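Local coordinates for MHC class I protein (Ginglymostoma cirratum, PDB 6LUP), which probably presents bound peptides to T cells at the cell surface, as expected of an MHC class I heavy chain of a shark, at residues Pro55-Arg60 against Gln167-Asn172; Met42-Arg45 against Val49-Ser52. All coordinates share one frame; numbering follows the deposited sequence.

Contact 1. Residues Pro55-Arg60 against Gln167-Asn172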
loop_
_atom_site.group_PDB
_atom_site.type_symbol
_atom_site.label_atom_id
_atom_site.label_comp_id
_atom_site.label_asym_id
_atom_site.label_seq_id
_atom_site.Cartn_x
_atom_site.Cartn_y
_atom_site.Cartn_z
ATOM N N PRO A 55 -14.122 -5.682 -23.308
ATOM C CA PRO A 55 -13.004 -6.499 -23.786
ATOM C C PRO A 55 -11.777 -5.691 -24.225
ATOM O O PRO A 55 -10.654 -6.055 -23.874
ATOM C CB PRO A 55 -13.614 -7.243 -24.975
ATOM C CG PRO A 55 -15.042 -7.405 -24.594
ATOM C CD PRO A 55 -15.411 -6.151 -23.846
ATOM N N GLU A 56 -11.997 -4.605 -24.964
ATOM C CA GLU A 56 -10.903 -3.805 -25.517
ATOM C C GLU A 56 -10.006 -3.201 -24.443
ATOM O O GLU A 56 -8.782 -3.149 -24.601
ATOM C CB GLU A 56 -11.438 -2.717 -26.452
ATOM C CG GLU A 56 -11.750 -3.247 -27.842
ATOM C CD GLU A 56 -12.214 -2.170 -28.811
ATOM O OE1 GLU A 56 -11.891 -0.974 -28.578
ATOM O OE2 GLU A 56 -12.892 -2.528 -29.810
ATOM N N TYR A 57 -10.620 -2.760 -23.351
ATOM C CA TYR A 57 -9.885 -2.220 -22.225
ATOM C C TYR A 57 -8.906 -3.241 -21.630
ATOM O O TYR A 57 -7.732 -2.933 -21.416
ATOM C CB TYR A 57 -10.849 -1.724 -21.148
ATOM C CG TYR A 57 -10.149 -1.197 -19.921
ATOM C CD1 TYR A 57 -9.752 -2.059 -18.897
ATOM C CD2 TYR A 57 -9.882 0.161 -19.782
ATOM C CE1 TYR A 57 -9.105 -1.581 -17.768
ATOM C CE2 TYR A 57 -9.237 0.651 -18.658
ATOM C CZ TYR A 57 -8.849 -0.224 -17.654
ATOM O OH TYR A 57 -8.210 0.257 -16.536
ATOM N N TRP A 58 -9.393 -4.447 -21.365
ATOM C CA TRP A 58 -8.572 -5.478 -20.745
ATOM C C TRP A 58 -7.527 -6.024 -21.698
ATOM O O TRP A 58 -6.411 -6.337 -21.286
ATOM C CB TRP A 58 -9.450 -6.583 -20.164
ATOM C CG TRP A 58 -10.365 -6.018 -19.141
ATOM C CD1 TRP A 58 -11.698 -5.756 -19.282
ATOM C CD2 TRP A 58 -10.005 -5.578 -17.832
ATOM N NE1 TRP A 58 -12.194 -5.196 -18.135
ATOM C CE2 TRP A 58 -11.176 -5.076 -17.225
ATOM C CE3 TRP A 58 -8.808 -5.571 -17.103
ATOM C CZ2 TRP A 58 -11.186 -4.574 -15.918
ATOM C CZ3 TRP A 58 -8.816 -5.068 -15.807
ATOM C CH2 TRP A 58 -9.998 -4.571 -15.232
ATOM N N GLU A 59 -7.886 -6.110 -22.974
ATOM C CA GLU A 59 -6.957 -6.524 -24.009
ATOM C C GLU A 59 -5.783 -5.554 -24.098
ATOM O O GLU A 59 -4.625 -5.978 -24.091
ATOM C CB GLU A 59 -7.680 -6.659 -25.347
ATOM C CG GLU A 59 -8.541 -7.910 -25.432
ATOM C CD GLU A 59 -9.748 -7.762 -26.341
ATOM O OE1 GLU A 59 -10.675 -8.594 -26.212
ATOM O OE2 GLU A 59 -9.785 -6.825 -27.174
ATOM N N ARG A 60 -6.075 -4.256 -24.149
ATOM C CA ARG A 60 -5.022 -3.248 -24.256
ATOM C C ARG A 60 -4.170 -3.148 -22.992
ATOM O O ARG A 60 -2.940 -3.063 -23.074
ATOM C CB ARG A 60 -5.596 -1.876 -24.607
ATOM C CG ARG A 60 -4.533 -0.792 -24.725
ATOM C CD ARG A 60 -5.089 0.586 -24.432
ATOM N NE ARG A 60 -5.879 0.615 -23.197
ATOM C CZ ARG A 60 -7.207 0.751 -23.149
ATOM N NH1 ARG A 60 -7.920 0.875 -24.269
ATOM N NH2 ARG A 60 -7.819 0.769 -21.973
ATOM N N GLN A 167 -10.884 10.593 -14.426
ATOM C CA GLN A 167 -12.218 11.192 -14.424
ATOM C C GLN A 167 -13.318 10.202 -14.798
ATOM O O GLN A 167 -14.430 10.272 -14.268
ATOM C CB GLN A 167 -12.255 12.424 -15.327
ATOM C CG GLN A 167 -11.809 13.683 -14.601
ATOM C CD GLN A 167 -11.452 14.821 -15.533
ATOM O OE1 GLN A 167 -11.421 14.659 -16.754
ATOM N NE2 GLN A 167 -11.176 15.986 -14.957
ATOM N N LYS A 168 -12.993 9.276 -15.695
ATOM C CA LYS A 168 -13.918 8.225 -16.083
ATOM C C LYS A 168 -14.103 7.251 -14.928
ATOM O O LYS A 168 -15.226 6.865 -14.606
ATOM C CB LYS A 168 -13.408 7.492 -17.324
ATOM C CG LYS A 168 -14.381 6.463 -17.878
ATOM C CD LYS A 168 -13.693 5.502 -18.830
ATOM C CE LYS A 168 -14.708 4.595 -19.499
ATOM N NZ LYS A 168 -14.042 3.599 -20.375
ATOM N N TYR A 169 -12.992 6.868 -14.303
ATOM C CA TYR A 169 -13.017 5.969 -13.153
ATOM C C TYR A 169 -13.845 6.534 -12.003
ATOM O O TYR A 169 -14.634 5.815 -11.394
ATOM C CB TYR A 169 -11.598 5.656 -12.670
ATOM C CG TYR A 169 -10.740 4.887 -13.657
ATOM C CD1 TYR A 169 -11.303 3.976 -14.551
ATOM C CD2 TYR A 169 -9.356 5.049 -13.667
ATOM C CE1 TYR A 169 -10.515 3.268 -15.444
ATOM C CE2 TYR A 169 -8.556 4.342 -14.552
ATOM C CZ TYR A 169 -9.137 3.455 -15.436
ATOM O OH TYR A 169 -8.342 2.755 -16.314
ATOM N N LEU A 170 -13.668 7.823 -11.724
ATOM C CA LEU A 170 -14.429 8.500 -10.670
ATOM C C LEU A 170 -15.937 8.498 -10.923
ATOM O O LEU A 170 -16.723 8.418 -9.984
ATOM C CB LEU A 170 -13.921 9.930 -10.459
ATOM C CG LEU A 170 -12.539 10.067 -9.809
ATOM C CD1 LEU A 170 -11.996 11.472 -10.004
ATOM C CD2 LEU A 170 -12.560 9.706 -8.332
ATOM N N LYS A 171 -16.339 8.579 -12.189
ATOM C CA LYS A 171 -17.746 8.445 -12.544
ATOM C C LYS A 171 -18.216 6.994 -12.391
ATOM O O LYS A 171 -19.199 6.729 -11.702
ATOM C CB LYS A 171 -17.997 8.969 -13.962
ATOM C CG LYS A 171 -19.371 8.644 -14.533
ATOM C CD LYS A 171 -19.325 8.619 -16.058
ATOM C CE LYS A 171 -20.432 7.754 -16.649
ATOM N NZ LYS A 171 -20.154 7.402 -18.073
ATOM N N ASN A 172 -17.503 6.059 -13.018
ATOM C CA ASN A 172 -17.899 4.645 -13.022
ATOM C C ASN A 172 -17.766 3.924 -11.682
ATOM O O ASN A 172 -18.477 2.954 -11.427
ATOM C CB ASN A 172 -17.142 3.873 -14.107
ATOM C CG ASN A 172 -17.646 4.178 -15.508
ATOM O OD1 ASN A 172 -16.898 4.072 -16.480
ATOM N ND2 ASN A 172 -18.918 4.552 -15.623
#
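The hydroxyl of Tyr-169 has two partners. Across the contact Tyr-169 OH lies 2.5 Å from Tyr-57 OH, a short hydrogen bond in which either group could be the donor. Its other hydrogen bond goes to the backbone of the bound peptide. The two side chains come from opposite directions and meet at their hydroxyls. The Tyr-169 oxygen, OH, lies in the plane of the Tyr-57 ring, at its edge, 3.3 Å from Tyr-57 CE2. The angle at Tyr-57 OH, from its own CZ to Tyr-169 OH, is about 114°. Tyr-57 reaches across because its CG is anti to the backbone N (chi1 178°). The helices are far apart here, with the CA atoms of Tyr-57 and Tyr-169 12.6 Å from each other. The two phenol side chains span that distance. Tyr-57 also packs on the peptide backbone. This is consistent with the tyrosine cluster that holds the peptide N-terminus in the A pocket of class I molecules. The two tyrosines join helix 55-82 to helix 148-172 above the sheet floor, where Tyr-57 rests on Phe-32 of strand 30-36 and Tyr-169 on Leu-5 of strand 3-12.

Contact 2. Residues Met42-Arg45 against Val49-Ser52; sequences MIPR and VKES
Pro-44 lays the CB-CG edge of its ring against two consecutive residues of helix 47-52, Val-49 and Lys-50. Pro-44 CB is 3.9 Å from Val-49 CG1. Pro-44 CG is 3.8 Å from Lys-50 CG, and Lys-50 CB lies at 3.9 Å from Pro-44 CG. All of these are van der Waals contacts between carbons, and no hydrogen bond crosses between the segments. The backbones come close, with the CA atoms of Pro-44 and Lys-50 5.7 Å apart.

Of the two methyl groups of Val-49, CG1 does the touching. Its place between the backbone N and the carbonyl carbon (chi1 72°) turns it to Pro-44 CB. Lys-50 crosses the proline at a slant and uses only the first part of its chain. With CG anti to the backbone N (chi1 -170°), CB and CG run beside the ring. The chain then bends, and no atom beyond CG comes within 4.2 Å of Pro-44. Val-49 is the buried side of the contact and Lys-50 the exposed one.

Pro-44 also touches Trp-58 of helix 55-82. Ile-43 and Arg-45 tie this part of the chain to strand 30-36 by backbone hydrogen bonds. The CB of Arg-45 points away from segment 49-52, and its NE forms a salt bridge with an acidic side chain of another protein chain, probably beta-2-microglobulin. The arrangement belongs to the alpha-1 half of the MHC class I platform, where the chain leaves the short edge strand 43-44 of the floor and enters helix 47-52, just ahead of the long groove helix.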
loop_
_atom_site.group_PDB
_atom_site.type_symbol
_atom_site.label_atom_id
_atom_site.label_comp_id
_atom_site.label_asym_id
_atom_site.label_seq_id
_atom_site.Cartn_x
_atom_site.Cartn_y
_atom_site.Cartn_z
ATOM N N MET A 42 -3.856 -8.424 -17.281
ATOM C CA MET A 42 -4.359 -7.397 -16.383
ATOM C C MET A 42 -5.759 -7.800 -15.938
ATOM O O MET A 42 -6.620 -8.072 -16.769
ATOM C CB MET A 42 -4.386 -6.032 -17.068
ATOM C CG MET A 42 -4.849 -4.914 -16.153
ATOM S SD MET A 42 -3.582 -4.459 -14.956
ATOM C CE MET A 42 -2.967 -2.951 -15.702
ATOM N N ILE A 43 -5.977 -7.854 -14.629
ATOM C CA ILE A 43 -7.257 -8.318 -14.092
ATOM C C ILE A 43 -7.859 -7.297 -13.130
ATOM O O ILE A 43 -7.128 -6.548 -12.483
ATOM C CB ILE A 43 -7.122 -9.696 -13.400
ATOM C CG1 ILE A 43 -6.189 -9.614 -12.178
ATOM C CG2 ILE A 43 -6.638 -10.747 -14.400
ATOM C CD1 ILE A 43 -6.253 -10.811 -11.249
ATOM N N PRO A 44 -9.199 -7.254 -13.040
ATOM C CA PRO A 44 -9.853 -6.359 -12.081
ATOM C C PRO A 44 -9.696 -6.827 -10.644
ATOM O O PRO A 44 -9.721 -8.029 -10.367
ATOM C CB PRO A 44 -11.329 -6.415 -12.484
ATOM C CG PRO A 44 -11.478 -7.696 -13.224
ATOM C CD PRO A 44 -10.168 -7.945 -13.906
ATOM N N ARG A 45 -9.519 -5.864 -9.750
ATOM C CA ARG A 45 -9.519 -6.100 -8.315
ATOM C C ARG A 45 -10.725 -5.397 -7.718
ATOM O O ARG A 45 -10.913 -5.375 -6.495
ATOM C CB ARG A 45 -8.237 -5.565 -7.673
ATOM C CG ARG A 45 -7.020 -6.449 -7.876
ATOM C CD ARG A 45 -7.261 -7.855 -7.360
ATOM N NE ARG A 45 -6.030 -8.636 -7.317
ATOM C CZ ARG A 45 -5.963 -9.939 -7.566
ATOM N NH1 ARG A 45 -4.798 -10.565 -7.500
ATOM N NH2 ARG A 45 -7.057 -10.615 -7.893
ATOM N N VAL A 49 -14.935 -1.572 -11.979
ATOM C CA VAL A 49 -14.102 -1.556 -13.179
ATOM C C VAL A 49 -14.355 -2.799 -14.038
ATOM O O VAL A 49 -14.278 -2.733 -15.269
ATOM C CB VAL A 49 -12.596 -1.363 -12.855
ATOM C CG1 VAL A 49 -11.990 -2.615 -12.230
ATOM C CG2 VAL A 49 -11.821 -0.953 -14.102
ATOM N N LYS A 50 -14.675 -3.917 -13.390
ATOM C CA LYS A 50 -15.002 -5.146 -14.106
ATOM C C LYS A 50 -16.277 -4.963 -14.933
ATOM O O LYS A 50 -16.336 -5.388 -16.085
ATOM C CB LYS A 50 -15.156 -6.315 -13.134
ATOM C CG LYS A 50 -15.269 -7.680 -13.800
ATOM C CD LYS A 50 -16.158 -8.613 -12.994
ATOM C CE LYS A 50 -15.410 -9.332 -11.877
ATOM N NZ LYS A 50 -15.034 -10.722 -12.267
ATOM N N GLU A 51 -17.276 -4.317 -14.333
ATOM C CA GLU A 51 -18.563 -4.060 -14.972
ATOM C C GLU A 51 -18.469 -3.034 -16.092
ATOM O O GLU A 51 -19.145 -3.167 -17.113
ATOM C CB GLU A 51 -19.571 -3.551 -13.942
ATOM C CG GLU A 51 -20.184 -4.624 -13.059
ATOM C CD GLU A 51 -20.907 -4.052 -11.848
ATOM O OE1 GLU A 51 -21.714 -4.784 -11.226
ATOM O OE2 GLU A 51 -20.671 -2.869 -11.507
ATOM N N SER A 52 -17.637 -2.015 -15.896
ATOM C CA SER A 52 -17.666 -0.828 -16.750
ATOM C C SER A 52 -16.644 -0.826 -17.877
ATOM O O SER A 52 -16.676 0.055 -18.735
ATOM C CB SER A 52 -17.523 0.449 -15.910
ATOM O OG SER A 52 -16.273 0.500 -15.244
#

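In the fold
Contact 1 is buried and polar, and contact 2 is partly buried and apolar. Contact 1 spans the groove and brings together helices distant in sequence. Contact 2 is local: it folds helix 47-52 back on the edge strand just before it. Their centres lie about 8 Å apart. Trp-58, one residue after Tyr-57, connects them. Trp-58 CE3 lies 3.3 Å from Met-42 O and Trp-58 CZ2 lies 3.7 Å from Val-49 O. One face of its indole also lies against Tyr-57. The same turn of helix 55-82 therefore faces the peptide with Tyr-57 and the sheet edge with Trp-58. Contact 1 takes part in peptide binding; contact 2 packs the platform's outer margin.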